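Local structure of cyclase (Uncultured organism, 5IBZ) at residues Asn19-Asp25 against Ser125-Gly129; Asp115-His119 against Ala143-Ile148. The protein belongs to the cyclase family, possibly has arylformamidase activity, and binds acetylphosphate. All coordinates share one frame; numbering follows the deposited sequence.

Interaction 1: Asn19-Asp25 against Ser125-Gly129; sequences NWGKWGD and SLYNG
The carbonyl oxygen of Gly24 accepts hydrogen bonds from two partners, the side-chain amide of Asn128 and a water. Asn128 ND2 lies 3.0 Å from Gly24 O. This bond is nearly straight, at 165°, and lies close to the amide plane of Asn128 as well as in the carbonyl plane of Gly24. ND2 also bonds to Asp27 O. The other end of the amide works in the opposite sense: Asn128 OD1 accepts from Gly21 N at 3.0 Å, with the donor tilted 30° from the carbonyl plane. Both ends of the amide are therefore bonded to backbone, which fixes its rotation. The segment it grips is a pair of overlapping beta turns, type II over Asn19-Lys22 and type I over Gly21-Gly24. It lies in the loop before helix 37-44, and Ser125-Gly129 lies in the loop after strand 120-122. The water on Gly24 O also accepts from Trp23 N and donates to Tyr127 OH, 2.9 Å away. That hydroxyl sits at the edge of the Trp23 ring, 3.3 Å from Trp23 CE3, and bonds to Asp27. With CG anti to the carbonyl carbon and beside the backbone N (chi1 -68°), Trp20 lies flat against the backbone of residues 127-129. Asn128 N and Gly129 N stand over the same face, Gly129 N being 3.4 Å from Trp20 CZ3. Trp20 NE1 donates to Arg273 O.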
loop_
_atom_site.group_PDB
_atom_site.type_symbol
_atom_site.label_atom_id
_atom_site.label_comp_id
_atom_site.label_asym_id
_atom_site.label_seq_id
_atom_site.Cartn_x
_atom_site.Cartn_y
_atom_site.Cartn_z
ATOM N N ASN B 19 11.834 27.098 22.998
ATOM C CA ASN B 19 12.720 26.246 23.765
ATOM C C ASN B 19 14.004 25.861 23.027
ATOM O O ASN B 19 14.672 24.908 23.412
ATOM C CB ASN B 19 11.981 24.971 24.181
ATOM C CG ASN B 19 10.959 25.214 25.243
ATOM O OD1 ASN B 19 11.161 26.040 26.140
ATOM N ND2 ASN B 19 9.848 24.473 25.175
ATOM N N TRP B 20 14.374 26.595 21.986
ATOM C CA TRP B 20 15.611 26.286 21.284
ATOM C C TRP B 20 16.791 26.428 22.240
ATOM O O TRP B 20 16.888 27.412 22.968
ATOM C CB TRP B 20 15.806 27.195 20.077
ATOM C CG TRP B 20 14.814 26.975 18.963
ATOM C CD1 TRP B 20 13.557 26.415 19.050
ATOM C CD2 TRP B 20 15.007 27.311 17.591
ATOM N NE1 TRP B 20 12.962 26.404 17.805
ATOM C CE2 TRP B 20 13.835 26.947 16.893
ATOM C CE3 TRP B 20 16.058 27.892 16.882
ATOM C CZ2 TRP B 20 13.701 27.144 15.511
ATOM C CZ3 TRP B 20 15.918 28.088 15.522
ATOM C CH2 TRP B 20 14.757 27.719 14.852
ATOM N N GLY B 21 17.661 25.421 22.241
ATOM C CA GLY B 21 18.802 25.387 23.124
ATOM C C GLY B 21 18.537 24.976 24.570
ATOM O O GLY B 21 19.494 24.770 25.319
ATOM N N LYS B 22 17.276 24.869 24.975
ATOM C CA LYS B 22 16.953 24.525 26.371
ATOM C C LYS B 22 17.606 23.219 26.787
ATOM O O LYS B 22 18.040 23.054 27.941
ATOM C CB LYS B 22 15.433 24.416 26.573
ATOM C CG LYS B 22 15.026 23.995 27.989
ATOM C CD LYS B 22 13.541 24.189 28.234
ATOM C CE LYS B 22 13.230 25.611 28.667
ATOM N NZ LYS B 22 11.748 25.856 28.821
ATOM N N TRP B 23 17.638 22.282 25.850
ATOM C CA TRP B 23 18.208 20.961 26.083
ATOM C C TRP B 23 19.440 20.741 25.216
ATOM O O TRP B 23 19.808 19.601 24.908
ATOM C CB TRP B 23 17.155 19.884 25.821
ATOM C CG TRP B 23 15.914 20.071 26.647
ATOM C CD1 TRP B 23 15.759 19.793 27.972
ATOM C CD2 TRP B 23 14.646 20.561 26.192
ATOM N NE1 TRP B 23 14.489 20.093 28.379
ATOM C CE2 TRP B 23 13.778 20.562 27.301
ATOM C CE3 TRP B 23 14.159 21.004 24.950
ATOM C CZ2 TRP B 23 12.450 20.971 27.208
ATOM C CZ3 TRP B 23 12.856 21.431 24.874
ATOM C CH2 TRP B 23 12.014 21.405 25.986
ATOM N N GLY B 24 20.086 21.845 24.840
ATOM C CA GLY B 24 21.296 21.811 24.043
ATOM C C GLY B 24 20.997 22.099 22.591
ATOM O O GLY B 24 19.911 21.814 22.120
ATOM N N ASP B 25 21.966 22.644 21.866
ATOM C CA ASP B 25 21.719 22.997 20.482
ATOM C C ASP B 25 21.794 21.792 19.530
ATOM O O ASP B 25 21.516 21.933 18.349
ATOM C CB ASP B 25 22.685 24.107 20.063
ATOM C CG ASP B 25 22.339 25.453 20.730
ATOM O OD1 ASP B 25 21.144 25.824 20.746
ATOM O OD2 ASP B 25 23.244 26.123 21.253
ATOM N N SER B 125 13.277 26.616 8.882
ATOM C CA SER B 125 13.848 25.877 10.001
ATOM C C SER B 125 12.778 25.235 10.859
ATOM O O SER B 125 11.707 25.797 11.065
ATOM C CB SER B 125 14.697 26.788 10.897
ATOM O OG SER B 125 15.773 27.381 10.184
ATOM N N LEU B 126 13.118 24.050 11.358
ATOM C CA LEU B 126 12.288 23.308 12.293
ATOM C C LEU B 126 12.790 23.540 13.719
ATOM O O LEU B 126 13.718 24.332 13.944
ATOM C CB LEU B 126 12.294 21.820 11.941
ATOM C CG LEU B 126 11.494 21.386 10.712
ATOM C CD1 LEU B 126 12.230 21.656 9.412
ATOM C CD2 LEU B 126 11.186 19.929 10.847
ATOM N N TYR B 127 12.178 22.858 14.686
ATOM C CA TYR B 127 12.624 22.922 16.082
ATOM C C TYR B 127 14.161 22.882 16.213
ATOM O O TYR B 127 14.841 22.104 15.555
ATOM C CB TYR B 127 11.989 21.775 16.907
ATOM C CG TYR B 127 12.701 21.602 18.232
ATOM C CD1 TYR B 127 12.597 22.567 19.227
ATOM C CD2 TYR B 127 13.537 20.532 18.451
ATOM C CE1 TYR B 127 13.304 22.441 20.422
ATOM C CE2 TYR B 127 14.245 20.398 19.636
ATOM C CZ TYR B 127 14.133 21.356 20.602
ATOM O OH TYR B 127 14.865 21.220 21.756
ATOM N N ASN B 128 14.685 23.761 17.059
ATOM C CA ASN B 128 16.106 23.831 17.403
ATOM C C ASN B 128 17.016 24.128 16.222
ATOM O O ASN B 128 18.216 23.845 16.251
ATOM C CB ASN B 128 16.578 22.540 18.080
ATOM C CG ASN B 128 17.548 22.804 19.217
ATOM O OD1 ASN B 128 17.699 23.934 19.678
ATOM N ND2 ASN B 128 18.228 21.765 19.655
ATOM N N GLY B 129 16.447 24.735 15.200
ATOM C CA GLY B 129 17.239 25.198 14.078
ATOM C C GLY B 129 17.537 24.152 13.018
ATOM O O GLY B 129 18.367 24.379 12.114
HETATM O O HOH W 1 17.211 22.390 22.982
HETATM O O HOH W 2 19.786 21.613 16.177
HETATM O O HOH W 3 19.752 25.633 18.666
#

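Interaction 2: Asp115-His119 against Ala143-Ile148; sequences DALSH and ATKLGI. With UVW (acetylphosphate), chain F.
Ala116 and Ser118 face Ile148 and Leu146 across two irregular segments, with CA atoms 5.4 Å apart for Ala116 and Ile148 and 5.2 Å apart for Ser118 and Leu146. Residues 116-119 form a type I beta turn, closed by the bond from His119 N to Ala116 O. The carbonyl oxygen of Leu146 is the polar centre of the contact. Ser118 OG donates to Leu146 O at 2.8 Å, coming from above the carbonyl plane. Its chi1 of 46° sets OG between the backbone N and carbonyl carbon of Ser118, on the side facing Leu146. A water donates to Leu146 O at 2.7 Å and accepts from Leu117 N. The turn is thus tied to Leu146 O by the Ser118 side chain and, through water, by the backbone N of Leu117. Apolar groups fill in around these bonds. Ile148 reaches Ala116 with the end of its longer branch, CD1 lying 3.7 Å from Ala116 CB. Ala143 CB touches Ser118 OG and CB, while Leu146 CD1 packs loosely on Leu117, 4.4 Å from its CB. His119 turns away from this packing, its CG anti to the backbone N (chi1 173°). His119 NE2 donates to acetylphosphate O1P at 2.6 Å, with the oxygen near the ring plane. His119 ND1 is hydrogen-bonded to Ala100 O of the second subunit, which fixes the ring from its other nitrogen. Arg69 and His268 also bond the ligand. Strand 113-115 ends on Asp115 and the turn after it on His119, and both belong to the acetylphosphate pocket of this cyclase-family fold.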
loop_
_atom_site.group_PDB
_atom_site.type_symbol
_atom_site.label_atom_id
_atom_site.label_comp_id
_atom_site.label_asym_id
_atom_site.label_seq_id
_atom_site.Cartn_x
_atom_site.Cartn_y
_atom_site.Cartn_z
ATOM N N ASP B 115 2.209 13.442 16.275
ATOM C CA ASP B 115 2.964 14.125 15.234
ATOM C C ASP B 115 4.322 14.454 15.785
ATOM O O ASP B 115 4.433 15.026 16.869
ATOM C CB ASP B 115 2.248 15.385 14.789
ATOM C CG ASP B 115 0.855 15.091 14.256
ATOM O OD1 ASP B 115 0.614 13.951 13.789
ATOM O OD2 ASP B 115 -0.007 15.995 14.330
ATOM N N ALA B 116 5.369 14.051 15.071
ATOM C CA ALA B 116 6.748 14.366 15.467
ATOM C C ALA B 116 7.061 15.830 15.240
ATOM O O ALA B 116 6.316 16.542 14.562
ATOM C CB ALA B 116 7.719 13.513 14.690
ATOM N N LEU B 117 8.192 16.267 15.775
ATOM C CA LEU B 117 8.603 17.656 15.572
ATOM C C LEU B 117 9.018 17.899 14.112
ATOM O O LEU B 117 9.142 19.040 13.679
ATOM C CB LEU B 117 9.742 18.012 16.526
ATOM C CG LEU B 117 9.447 17.731 17.991
ATOM C CD1 LEU B 117 10.618 18.199 18.837
ATOM C CD2 LEU B 117 8.139 18.386 18.463
ATOM N N SER B 118 9.248 16.825 13.363
ATOM C CA SER B 118 9.505 16.921 11.926
ATOM C C SER B 118 8.237 17.073 11.093
ATOM O O SER B 118 8.310 17.197 9.878
ATOM C CB SER B 118 10.275 15.686 11.451
ATOM O OG SER B 118 9.700 14.494 11.979
ATOM N N HIS B 119 7.060 17.038 11.722
ATOM C CA HIS B 119 5.797 17.107 10.979
ATOM C C HIS B 119 5.409 18.519 10.525
ATOM O O HIS B 119 4.706 18.661 9.529
ATOM C CB HIS B 119 4.645 16.523 11.821
ATOM C CG HIS B 119 3.291 16.690 11.210
ATOM N ND1 HIS B 119 2.961 16.179 9.973
ATOM C CD2 HIS B 119 2.176 17.309 11.668
ATOM C CE1 HIS B 119 1.705 16.480 9.694
ATOM N NE2 HIS B 119 1.206 17.167 10.708
ATOM N N ALA B 143 12.845 11.861 7.614
ATOM C CA ALA B 143 13.266 12.859 8.590
ATOM C C ALA B 143 14.627 12.449 9.188
ATOM O O ALA B 143 14.687 11.642 10.124
ATOM C CB ALA B 143 12.219 13.011 9.661
ATOM N N THR B 144 15.724 12.985 8.649
ATOM C CA THR B 144 17.057 12.551 9.062
ATOM C C THR B 144 17.442 13.159 10.402
ATOM O O THR B 144 18.376 12.691 11.071
ATOM C CB THR B 144 18.142 12.906 8.024
ATOM O OG1 THR B 144 18.303 14.331 7.916
ATOM C CG2 THR B 144 17.794 12.305 6.677
ATOM N N LYS B 145 16.702 14.196 10.773
ATOM C CA LYS B 145 16.712 14.773 12.109
ATOM C C LYS B 145 15.249 14.908 12.531
ATOM O O LYS B 145 14.364 15.094 11.696
ATOM C CB LYS B 145 17.433 16.127 12.126
ATOM C CG LYS B 145 18.943 16.020 11.997
ATOM C CD LYS B 145 19.645 17.351 12.159
ATOM C CE LYS B 145 21.142 17.133 12.255
ATOM N NZ LYS B 145 21.832 18.407 12.617
ATOM N N LEU B 146 15.005 14.792 13.838
ATOM C CA LEU B 146 13.675 14.954 14.433
ATOM C C LEU B 146 12.655 13.891 13.994
ATOM O O LEU B 146 11.435 14.083 14.133
ATOM C CB LEU B 146 13.111 16.342 14.127
ATOM C CG LEU B 146 13.996 17.554 14.478
ATOM C CD1 LEU B 146 13.311 18.858 14.096
ATOM C CD2 LEU B 146 14.384 17.574 15.952
ATOM N N GLY B 147 13.144 12.750 13.505
ATOM C CA GLY B 147 12.287 11.621 13.249
ATOM C C GLY B 147 11.718 11.094 14.556
ATOM O O GLY B 147 12.286 11.308 15.635
ATOM N N ILE B 148 10.574 10.423 14.464
ATOM C CA ILE B 148 9.875 9.930 15.643
ATOM C C ILE B 148 10.696 8.870 16.407
ATOM O O ILE B 148 10.398 8.615 17.578
ATOM C CB ILE B 148 8.481 9.374 15.255
ATOM C CG1 ILE B 148 7.543 9.290 16.454
ATOM C CG2 ILE B 148 8.571 8.004 14.593
ATOM C CD1 ILE B 148 7.041 10.606 16.945
HETATM C C1 UVW F . -3.815 19.205 9.053
HETATM O O1 UVW F . -3.475 18.361 8.295
HETATM C C1M UVW F . -4.641 20.390 8.559
HETATM O O2 UVW F . -3.477 19.139 10.408
HETATM P P UVW F . -2.472 18.000 11.036
HETATM O O1P UVW F . -1.224 17.852 10.197
HETATM O O2P UVW F . -2.129 18.479 12.427
HETATM O O3P UVW F . -3.146 16.655 11.127
HETATM O O HOH W 4 10.272 14.445 16.577
#

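Interactions 1 and 2 lie side by side, their centres about 13 Å apart, and their segments alternate along the chain. They meet through Leu126 and Tyr127. Leu126 CD2 lies 3.6 Å from Leu117 O and equally far from Ser118 CA, while Leu126 CB is 3.8 Å from Leu146 CD1. Leu126 therefore touches both segments of interaction 2. Tyr127 adds a second link, its CD2 lying 3.8 Å from Leu117 CD1. Interaction 2 reaches the ligand directly through His119. Interaction 1 is a layer further out, with the nearest atoms of the Leu126 side chain and the acetylphosphate about 13 Å apart.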